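Local structure of putative exported protein (Bacteroides fragilis, 3FZX) at residues F10-Q14 against V35-D39; F78-M82 against G103-Y108; T87-A91 against Y170-T176; F124-R130 against E142-R148. The protein is of unknown function but binds calcium, and its YmcC-like beta barrel, related to the LolA/LolB family, is consistent with lipid binding. Residues are numbered along the deposited sequence.

Interaction 1 of 4, residues F10-Q14 against V35-D39; sequences FFPNQ and VYRVD
This is apolar packing of the N-terminal lead-in, residues 10-14, against residues 35-39 of strand 30-44 in the antiparallel beta barrel; the lead-in lies ahead of strand 18-25 without regular secondary structure. The backbones stay apart, with N13 and V38 the nearest CA pair at 6.5 Å. F11 and P12 are extended (psi 150° and 146°), and the strand alternates, Y36 and V38 pointing toward the lead-in while R37 and D39 point away and pair as a salt bridge, R37 NH1 to D39 OD1 3.3 Å. F11, chi1 t, swings its ring edge onto the face of Y36 (chi1 m): a T-shaped stack with centroids 5.3 Å apart and planes at 74°. V38, the most covered residue, packs against the P12-Q14 backbone, its CB 3.3 Å from Q14 O, its CG2 3.7 Å from P12 CB. The Y36 hydroxyl is hydrogen-bonded to D84. N13, p rotamer, turns away, its amide reaching N192 and closing back on its own segment, N13 ND2 to F11 O at 3.1 Å.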
# COMPACT_ATOMS: atom_id res chain seq x y z
N PHE A 10 14.31 8.02 3.47
CA PHE A 10 14.60 7.26 4.70
C PHE A 10 14.63 5.75 4.50
O PHE A 10 13.86 5.04 5.10
CB PHE A 10 13.55 7.64 5.75
CG PHE A 10 13.59 9.08 6.08
CD1 PHE A 10 14.70 9.61 6.72
CD2 PHE A 10 12.58 9.94 5.66
CE1 PHE A 10 14.79 10.96 7.01
CE2 PHE A 10 12.66 11.29 5.93
CZ PHE A 10 13.77 11.80 6.62
N PHE A 11 15.55 5.29 3.65
CA PHE A 11 15.68 3.88 3.30
C PHE A 11 16.90 3.75 2.38
O PHE A 11 17.23 4.68 1.67
CB PHE A 11 14.41 3.36 2.56
CG PHE A 11 14.31 1.86 2.52
CD1 PHE A 11 13.92 1.15 3.66
CD2 PHE A 11 14.60 1.15 1.37
CE1 PHE A 11 13.83 -0.24 3.66
CE2 PHE A 11 14.49 -0.26 1.34
CZ PHE A 11 14.13 -0.95 2.48
N PRO A 12 17.60 2.61 2.40
CA PRO A 12 18.70 2.51 1.44
C PRO A 12 18.21 2.64 0.01
O PRO A 12 17.11 2.22 -0.32
CB PRO A 12 19.25 1.11 1.69
CG PRO A 12 18.16 0.40 2.38
CD PRO A 12 17.55 1.42 3.26
N ASN A 13 19.04 3.24 -0.84
CA ASN A 13 18.67 3.46 -2.21
C ASN A 13 19.72 3.14 -3.28
O ASN A 13 19.48 3.42 -4.42
CB ASN A 13 18.08 4.88 -2.34
CG ASN A 13 18.96 5.92 -1.75
OD1 ASN A 13 19.84 6.40 -2.42
ND2 ASN A 13 18.74 6.28 -0.47
N GLN A 14 20.85 2.52 -2.92
CA GLN A 14 21.82 2.04 -3.92
C GLN A 14 21.52 0.60 -4.25
O GLN A 14 21.46 -0.22 -3.34
CB GLN A 14 23.26 2.08 -3.40
CG GLN A 14 23.68 3.39 -2.81
CD GLN A 14 25.17 3.43 -2.43
OE1 GLN A 14 25.93 2.46 -2.63
NE2 GLN A 14 25.58 4.56 -1.86
N VAL A 35 16.73 -8.72 7.10
CA VAL A 35 17.69 -8.32 6.06
C VAL A 35 16.93 -7.73 4.89
O VAL A 35 16.02 -8.39 4.35
CB VAL A 35 18.52 -9.51 5.53
CG1 VAL A 35 19.57 -9.02 4.54
CG2 VAL A 35 19.17 -10.28 6.67
N TYR A 36 17.27 -6.51 4.51
CA TYR A 36 16.71 -5.86 3.34
C TYR A 36 17.80 -5.77 2.29
O TYR A 36 18.95 -5.46 2.63
CB TYR A 36 16.29 -4.43 3.67
CG TYR A 36 15.08 -4.27 4.53
CD1 TYR A 36 13.81 -4.60 4.04
CD2 TYR A 36 15.17 -3.70 5.80
CE1 TYR A 36 12.65 -4.41 4.82
CE2 TYR A 36 14.03 -3.50 6.59
CZ TYR A 36 12.77 -3.86 6.10
OH TYR A 36 11.64 -3.66 6.88
N ARG A 37 17.46 -6.02 1.03
CA ARG A 37 18.38 -5.79 -0.07
C ARG A 37 17.68 -4.97 -1.18
O ARG A 37 16.60 -5.36 -1.67
CB ARG A 37 18.92 -7.10 -0.63
CG ARG A 37 19.96 -6.91 -1.74
CD ARG A 37 20.43 -8.22 -2.39
NE ARG A 37 19.37 -9.18 -2.69
CZ ARG A 37 18.52 -9.11 -3.73
NH1 ARG A 37 18.57 -8.11 -4.62
NH2 ARG A 37 17.61 -10.07 -3.87
N VAL A 38 18.30 -3.85 -1.55
CA VAL A 38 17.79 -2.98 -2.60
C VAL A 38 17.91 -3.71 -3.94
O VAL A 38 19.02 -4.04 -4.36
CB VAL A 38 18.56 -1.65 -2.68
CG1 VAL A 38 18.10 -0.83 -3.91
CG2 VAL A 38 18.38 -0.84 -1.39
N ASP A 39 16.78 -4.00 -4.57
CA ASP A 39 16.72 -4.71 -5.85
C ASP A 39 16.82 -3.72 -7.00
O ASP A 39 17.62 -3.90 -7.89
CB ASP A 39 15.42 -5.51 -5.99
CG ASP A 39 15.50 -6.60 -7.09
OD1 ASP A 39 16.31 -7.54 -6.92
OD2 ASP A 39 14.76 -6.55 -8.09

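Interaction 2 of 4, residues F78-M82 against G103-Y108; sequences FSMSM and GDLMNY
An antiparallel strand pair of the barrel wall joins 78-82 to 103-108, the short segments running at 144°, axes 4.1 Å apart at closest. S79 faces N107 as a non-hydrogen-bonded pair, CA to CA 4.0 Å, and M80 faces M106 as a hydrogen-bonded pair, CA to CA 5.2 Å. The latter carries both bonds, M80 N to M106 O 2.9 Å and M106 N to M80 O 2.7 Å; Y108 N to F78 O, 3.0 Å, extends the ladder. A water bridges each end: F78 N to Y108 O, and M82 N to D104 O. Selenomethionines M80 and M106 share one sheet face; S79, L105 and N107 lie on the other. M80 (p, t, t) lays its CE over the face of Y108 (chi1 m), 3.8 Å from the ring centroid, a CH-pi contact; its SE, 5.4 Å from that centroid and oblique, makes a Met-aromatic one. The Y108 hydroxyl is hydrogen-bonded to E187, and R148 makes a cation-pi contact with its ring. N107 turns its amide to D125 and E123, while D104 accepts from T128 N. M82, chi1 m, closes the far end, its CG 4.0 Å from M106 CB.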
# COMPACT_ATOMS: atom_id res chain seq x y z
N PHE A 78 8.17 11.29 1.72
CA PHE A 78 8.67 9.94 1.75
C PHE A 78 7.67 9.03 2.43
O PHE A 78 7.18 9.35 3.50
CB PHE A 78 10.00 9.85 2.50
CG PHE A 78 10.52 8.45 2.61
CD1 PHE A 78 11.31 7.92 1.63
CD2 PHE A 78 10.19 7.66 3.70
CE1 PHE A 78 11.77 6.61 1.71
CE2 PHE A 78 10.65 6.35 3.80
CZ PHE A 78 11.44 5.84 2.82
N SER A 79 7.41 7.86 1.85
CA SER A 79 6.60 6.85 2.52
C SER A 79 7.14 5.47 2.23
O SER A 79 7.99 5.31 1.33
CB SER A 79 5.13 6.97 2.12
OG SER A 79 4.90 6.74 0.74
N MSE A 80 6.71 4.48 3.00
CA MSE A 80 7.13 3.11 2.76
C MSE A 80 6.22 2.07 3.39
O MSE A 80 5.42 2.36 4.28
CB MSE A 80 8.59 2.86 3.21
CG MSE A 80 8.81 2.90 4.71
SE MSE A 80 10.75 2.55 5.15
CE MSE A 80 10.71 3.35 6.94
N SER A 81 6.37 0.84 2.90
CA SER A 81 5.73 -0.33 3.47
C SER A 81 6.05 -0.47 4.94
O SER A 81 7.13 -0.08 5.40
CB SER A 81 6.23 -1.59 2.77
OG SER A 81 5.96 -1.52 1.40
N MSE A 82 5.12 -1.09 5.66
CA MSE A 82 5.19 -1.19 7.11
C MSE A 82 5.93 -2.44 7.61
O MSE A 82 5.79 -2.82 8.77
CB MSE A 82 3.77 -1.13 7.68
CG MSE A 82 3.09 0.21 7.51
SE MSE A 82 1.24 0.04 8.10
CE MSE A 82 1.57 -0.16 10.05
N GLY A 103 -0.19 -3.80 4.12
CA GLY A 103 -0.34 -2.62 4.93
C GLY A 103 -0.38 -1.38 4.07
O GLY A 103 -0.17 -1.44 2.88
N ASP A 104 -0.66 -0.25 4.70
CA ASP A 104 -0.54 1.04 4.06
C ASP A 104 0.92 1.35 3.79
O ASP A 104 1.82 0.77 4.43
CB ASP A 104 -1.05 2.13 5.00
CG ASP A 104 -2.50 1.93 5.36
OD1 ASP A 104 -3.34 2.33 4.51
OD2 ASP A 104 -2.77 1.33 6.44
N LEU A 105 1.16 2.26 2.85
CA LEU A 105 2.47 2.89 2.74
C LEU A 105 2.36 3.96 3.83
O LEU A 105 1.43 4.74 3.83
CB LEU A 105 2.70 3.51 1.36
CG LEU A 105 2.77 2.58 0.17
CD1 LEU A 105 2.93 3.39 -1.10
CD2 LEU A 105 3.92 1.59 0.35
N MSE A 106 3.29 3.96 4.77
CA MSE A 106 3.29 4.92 5.86
C MSE A 106 4.35 6.01 5.64
O MSE A 106 5.50 5.72 5.27
CB MSE A 106 3.58 4.17 7.16
CG MSE A 106 3.44 5.03 8.38
SE MSE A 106 3.10 3.86 9.93
CE MSE A 106 4.83 3.29 10.17
N ASN A 107 3.98 7.24 5.94
CA ASN A 107 4.83 8.41 5.70
C ASN A 107 5.84 8.67 6.83
O ASN A 107 5.59 8.34 7.99
CB ASN A 107 3.96 9.65 5.49
CG ASN A 107 3.33 10.14 6.78
OD1 ASN A 107 2.70 9.37 7.53
ND2 ASN A 107 3.56 11.39 7.09
N TYR A 108 7.01 9.21 6.48
CA TYR A 108 8.04 9.55 7.45
C TYR A 108 8.48 10.96 7.17
O TYR A 108 9.23 11.19 6.23
CB TYR A 108 9.22 8.57 7.38
CG TYR A 108 8.88 7.25 8.00
CD1 TYR A 108 8.12 6.31 7.31
CD2 TYR A 108 9.26 6.97 9.31
CE1 TYR A 108 7.77 5.10 7.90
CE2 TYR A 108 8.92 5.77 9.90
CZ TYR A 108 8.17 4.84 9.20
OH TYR A 108 7.82 3.65 9.80
O HOH W 1 8.93 12.73 4.06
O HOH W 2 2.70 -1.52 4.58

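Interaction 3 of 4, residues T87-A91 against Y170-T176; sequences TFPTA and YEMNIWT
F88, T90 and I174 bury most of the surface where the start of helix 89-94 meets residues 170-176, along strand 161-175. F88 holds the N-cap position; its psi of 143° is still extended, and P89 and T90 then turn into helical angles. The backbones remain well separated, T90 and I174 being the nearest CA pair at 7.9 Å, so side chains alone bridge the gap. Along this segment, Y170, M172, I174 and T176 all point toward the helix start, while N173 and W175 point away. F88, chi1 m with chi2 near 5°, reaches along this row: its CZ lies 3.4 Å from Y170 OH, which sits at the ring edge, and its CD2 lies 4.0 Å from I174 CD1. Selenomethionine M172 adds an oblique Met-aromatic contact, SE 5.1 Å from the F88 ring centroid. T90, chi1 m, turns its methyl CG2 to I174 CG2 at 3.8 Å and to T176 CG2 at 3.5 Å; T176 OG1 meanwhile accepts from E179 N. The contact thus sets the short helix of this beta-rich chain against the barrel: F88 also touches I143 of strand 136-158 and Q200 of strand 194-202, and T90 packs on I181 of strand 180-190.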
# COMPACT_ATOMS: atom_id res chain seq x y z
N THR A 87 8.45 -6.57 12.93
CA THR A 87 9.43 -6.98 13.92
C THR A 87 8.83 -7.08 15.32
O THR A 87 9.53 -7.41 16.25
CB THR A 87 10.71 -6.10 13.97
OG1 THR A 87 10.44 -4.88 14.66
CG2 THR A 87 11.23 -5.82 12.59
N PHE A 88 7.53 -6.81 15.48
CA PHE A 88 6.89 -7.03 16.79
C PHE A 88 6.87 -8.55 17.04
O PHE A 88 6.72 -9.32 16.10
CB PHE A 88 5.47 -6.46 16.78
CG PHE A 88 5.41 -4.93 16.70
CD1 PHE A 88 6.56 -4.13 16.51
CD2 PHE A 88 4.17 -4.28 16.75
CE1 PHE A 88 6.47 -2.74 16.42
CE2 PHE A 88 4.07 -2.88 16.66
CZ PHE A 88 5.22 -2.12 16.48
N PRO A 89 7.07 -9.00 18.29
CA PRO A 89 7.15 -10.44 18.56
C PRO A 89 5.95 -11.30 18.09
O PRO A 89 6.15 -12.42 17.60
CB PRO A 89 7.26 -10.49 20.09
CG PRO A 89 7.94 -9.24 20.45
CD PRO A 89 7.42 -8.21 19.49
N THR A 90 4.74 -10.77 18.25
CA THR A 90 3.52 -11.47 17.80
C THR A 90 3.63 -11.76 16.32
O THR A 90 3.31 -12.85 15.89
CB THR A 90 2.22 -10.64 18.11
OG1 THR A 90 2.14 -10.43 19.52
CG2 THR A 90 0.95 -11.35 17.64
N ALA A 91 4.15 -10.81 15.57
CA ALA A 91 4.33 -10.96 14.14
C ALA A 91 5.41 -11.99 13.83
O ALA A 91 5.19 -12.96 13.09
CB ALA A 91 4.66 -9.63 13.53
N TYR A 170 4.78 6.24 19.27
CA TYR A 170 3.52 5.77 18.67
C TYR A 170 2.77 4.83 19.62
O TYR A 170 3.35 4.26 20.53
CB TYR A 170 3.77 5.05 17.32
CG TYR A 170 4.69 3.82 17.37
CD1 TYR A 170 4.18 2.55 17.63
CD2 TYR A 170 6.06 3.94 17.13
CE1 TYR A 170 5.01 1.42 17.67
CE2 TYR A 170 6.89 2.82 17.17
CZ TYR A 170 6.37 1.56 17.44
OH TYR A 170 7.21 0.44 17.49
N GLU A 171 1.46 4.72 19.42
CA GLU A 171 0.68 3.71 20.08
C GLU A 171 0.41 2.59 19.12
O GLU A 171 0.50 2.76 17.89
CB GLU A 171 -0.60 4.32 20.60
CG GLU A 171 -0.30 5.48 21.57
CD GLU A 171 -1.44 5.75 22.48
OE1 GLU A 171 -1.68 4.89 23.34
OE2 GLU A 171 -2.10 6.81 22.34
N MSE A 172 0.13 1.41 19.67
CA MSE A 172 -0.30 0.30 18.82
C MSE A 172 -1.25 -0.69 19.48
O MSE A 172 -1.30 -0.82 20.70
CB MSE A 172 0.90 -0.42 18.16
CG MSE A 172 1.39 -1.64 18.87
SE MSE A 172 2.63 -1.14 20.21
CE MSE A 172 4.31 -1.71 19.38
N ASN A 173 -2.06 -1.31 18.62
CA ASN A 173 -2.98 -2.38 19.00
C ASN A 173 -2.61 -3.58 18.15
O ASN A 173 -2.43 -3.46 16.93
CB ASN A 173 -4.43 -1.97 18.74
CG ASN A 173 -4.91 -0.87 19.68
OD1 ASN A 173 -4.22 -0.51 20.64
ND2 ASN A 173 -6.09 -0.34 19.42
N ILE A 174 -2.44 -4.73 18.81
CA ILE A 174 -2.08 -5.97 18.13
C ILE A 174 -3.16 -7.00 18.46
O ILE A 174 -3.39 -7.31 19.62
CB ILE A 174 -0.76 -6.51 18.63
CG1 ILE A 174 0.34 -5.47 18.44
CG2 ILE A 174 -0.47 -7.86 17.95
CD1 ILE A 174 1.50 -5.63 19.40
N TRP A 175 -3.85 -7.49 17.44
CA TRP A 175 -4.89 -8.46 17.61
C TRP A 175 -4.56 -9.73 16.85
O TRP A 175 -4.07 -9.66 15.73
CB TRP A 175 -6.18 -7.90 17.06
CG TRP A 175 -7.31 -8.88 17.17
CD1 TRP A 175 -8.14 -9.03 18.22
CD2 TRP A 175 -7.71 -9.86 16.19
NE1 TRP A 175 -9.04 -10.02 17.98
CE2 TRP A 175 -8.80 -10.56 16.74
CE3 TRP A 175 -7.25 -10.22 14.92
CZ2 TRP A 175 -9.47 -11.60 16.06
CZ3 TRP A 175 -7.90 -11.26 14.24
CH2 TRP A 175 -8.99 -11.95 14.81
N THR A 176 -4.77 -10.87 17.49
CA THR A 176 -4.81 -12.18 16.83
C THR A 176 -6.09 -12.80 17.37
O THR A 176 -6.68 -12.26 18.30
CB THR A 176 -3.65 -13.13 17.22
OG1 THR A 176 -3.82 -13.57 18.58
CG2 THR A 176 -2.33 -12.47 17.03

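Interaction 4 of 4, residues F124-R130 against E142-R148; sequences FDDGTLR and EISVFDR
Side chains divide this strand pair into two faces, T128, R130, E142 and S144 on one, L129, I143 and V145 on the other. On the first, R130 (m, t, t) salt-bridges E142 (chi1 and chi2 t), R130 NE to E142 OE1 2.7 Å and R130 NH2 to the same oxygen 2.9 Å; E49 of the second subunit also pairs with R130. T128 OG1 and S144 OG, 3.4 Å apart, make a weak hydrogen bond. On the second face L129 (t, p) and I143 (m, t) meet loosely, L129 CD2 to I143 CD1 4.4 Å. Strands 127-130 and 142-148 run antiparallel at 167°, T128-S144 and R130-E142 being non-hydrogen-bonded pairs; the others bond as G127 N to V145 O 3.0 Å, V145 N to G127 O 2.8 Å, L129 N to I143 O 2.9 Å and I143 N to L129 O 2.7 Å. Before G127, D126 OD1 (chi1 m) accepts from D147 N, 3.2 Å. R148 (m, t, p) folds its guanidinium against F124 CB and gives NH1 to D125 O, 2.8 Å; its NH2 goes to N107 O. This is a beta hairpin, 127-133 with 136-158, in the barrel wall; its 124/148 end lies near the calcium-binding D121.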
# COMPACT_ATOMS: atom_id res chain seq x y z
N PHE A 124 2.08 12.99 10.82
CA PHE A 124 2.29 11.51 10.76
C PHE A 124 0.97 10.80 10.52
O PHE A 124 0.03 11.05 11.24
CB PHE A 124 2.87 11.00 12.08
CG PHE A 124 4.23 11.53 12.42
CD1 PHE A 124 4.37 12.71 13.11
CD2 PHE A 124 5.36 10.83 12.08
CE1 PHE A 124 5.61 13.18 13.44
CE2 PHE A 124 6.60 11.28 12.40
CZ PHE A 124 6.74 12.47 13.08
N ASP A 125 0.90 9.91 9.53
CA ASP A 125 -0.33 9.15 9.27
C ASP A 125 -0.31 7.83 10.04
O ASP A 125 0.75 7.24 10.29
CB ASP A 125 -0.44 8.77 7.80
CG ASP A 125 -0.55 9.97 6.87
OD1 ASP A 125 -1.07 11.05 7.25
OD2 ASP A 125 -0.11 9.80 5.70
N ASP A 126 -1.51 7.37 10.39
CA ASP A 126 -1.72 6.08 11.01
C ASP A 126 -1.60 4.99 9.94
O ASP A 126 -1.69 5.28 8.75
CB ASP A 126 -3.12 6.02 11.65
CG ASP A 126 -3.30 7.02 12.77
OD1 ASP A 126 -2.32 7.59 13.28
OD2 ASP A 126 -4.45 7.26 13.13
N GLY A 127 -1.42 3.74 10.35
CA GLY A 127 -1.39 2.66 9.39
C GLY A 127 -1.71 1.34 10.03
O GLY A 127 -1.50 1.19 11.24
N THR A 128 -2.21 0.41 9.22
CA THR A 128 -2.58 -0.92 9.69
C THR A 128 -1.93 -2.00 8.81
O THR A 128 -2.02 -1.96 7.59
CB THR A 128 -4.10 -1.09 9.71
OG1 THR A 128 -4.63 -0.08 10.56
CG2 THR A 128 -4.51 -2.47 10.22
N LEU A 129 -1.23 -2.91 9.47
CA LEU A 129 -0.62 -4.05 8.83
C LEU A 129 -1.40 -5.29 9.24
O LEU A 129 -1.64 -5.49 10.43
CB LEU A 129 0.85 -4.19 9.27
CG LEU A 129 1.65 -5.35 8.68
CD1 LEU A 129 1.88 -5.21 7.18
CD2 LEU A 129 2.95 -5.45 9.47
N ARG A 130 -1.78 -6.11 8.27
CA ARG A 130 -2.45 -7.39 8.52
C ARG A 130 -1.59 -8.52 7.97
O ARG A 130 -1.08 -8.42 6.85
CB ARG A 130 -3.85 -7.39 7.91
CG ARG A 130 -4.83 -6.47 8.71
CD ARG A 130 -6.09 -6.24 7.98
NE ARG A 130 -7.11 -5.59 8.80
CZ ARG A 130 -8.33 -5.25 8.39
NH1 ARG A 130 -8.70 -5.44 7.13
NH2 ARG A 130 -9.17 -4.69 9.25
N GLU A 142 -3.40 -8.56 13.15
CA GLU A 142 -3.49 -7.17 12.74
C GLU A 142 -2.68 -6.28 13.68
O GLU A 142 -2.83 -6.37 14.92
CB GLU A 142 -4.93 -6.70 12.75
CG GLU A 142 -5.11 -5.23 12.36
CD GLU A 142 -6.57 -4.80 12.39
OE1 GLU A 142 -7.30 -5.01 11.41
OE2 GLU A 142 -6.99 -4.22 13.40
N ILE A 143 -1.81 -5.43 13.11
CA ILE A 143 -1.04 -4.45 13.90
C ILE A 143 -1.42 -3.03 13.47
O ILE A 143 -1.13 -2.62 12.34
CB ILE A 143 0.49 -4.61 13.78
CG1 ILE A 143 0.95 -6.04 14.15
CG2 ILE A 143 1.20 -3.62 14.75
CD1 ILE A 143 2.39 -6.35 13.74
N SER A 144 -2.08 -2.31 14.36
CA SER A 144 -2.50 -0.95 14.08
C SER A 144 -1.56 0.02 14.77
O SER A 144 -1.35 -0.09 15.98
CB SER A 144 -3.92 -0.73 14.58
OG SER A 144 -4.47 0.42 13.96
N VAL A 145 -0.96 0.94 14.01
CA VAL A 145 -0.02 1.95 14.55
C VAL A 145 -0.70 3.31 14.40
O VAL A 145 -1.22 3.64 13.32
CB VAL A 145 1.34 1.95 13.82
CG1 VAL A 145 2.28 3.02 14.36
CG2 VAL A 145 1.99 0.56 13.94
N PHE A 146 -0.74 4.07 15.48
CA PHE A 146 -1.48 5.33 15.47
C PHE A 146 -0.95 6.33 16.46
O PHE A 146 -0.13 6.01 17.31
CB PHE A 146 -2.99 5.08 15.68
CG PHE A 146 -3.32 4.33 16.94
CD1 PHE A 146 -3.25 2.94 16.98
CD2 PHE A 146 -3.66 5.02 18.10
CE1 PHE A 146 -3.52 2.26 18.14
CE2 PHE A 146 -3.93 4.35 19.27
CZ PHE A 146 -3.87 2.96 19.30
N ASP A 147 -1.37 7.58 16.30
CA ASP A 147 -0.93 8.66 17.15
C ASP A 147 0.59 8.76 17.17
O ASP A 147 1.17 9.01 18.19
CB ASP A 147 -1.48 8.46 18.58
CG ASP A 147 -2.98 8.67 18.67
OD1 ASP A 147 -3.64 8.97 17.62
OD2 ASP A 147 -3.53 8.55 19.78
N ARG A 148 1.22 8.60 16.03
CA ARG A 148 2.65 8.79 15.93
C ARG A 148 2.92 10.30 16.16
O ARG A 148 2.13 11.15 15.74
CB ARG A 148 3.13 8.37 14.55
CG ARG A 148 2.82 6.93 14.22
CD ARG A 148 2.73 6.71 12.72
NE ARG A 148 4.04 6.77 12.14
CZ ARG A 148 4.36 7.25 10.93
NH1 ARG A 148 3.46 7.76 10.08
NH2 ARG A 148 5.64 7.22 10.59
O HOH W 3 0.09 8.45 13.30

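In the fold
All four contacts involve one antiparallel beta barrel whose strands follow chain order. Interaction 1 closes before the others open; interactions 2 and 3 alternate their segments, and interaction 4 falls wholly between the two segments of interaction 3. Interactions 1 and 2, centres 14 Å apart, touch, F11 CD1 lying 3.8 Å from M80 SE. Interactions 2 and 4, centres 10 Å apart, meet across neighbouring strands 99-107 and 127-133, and both touch the second subunit. Interactions 3 and 4, also 10 Å apart, share neighbouring strands 136-158 and 161-175. Interactions 1 and 3, 24 Å apart, lie on opposite sides of the chain's centre, so the N-terminal segment and short helix pack against well-separated parts of the barrel.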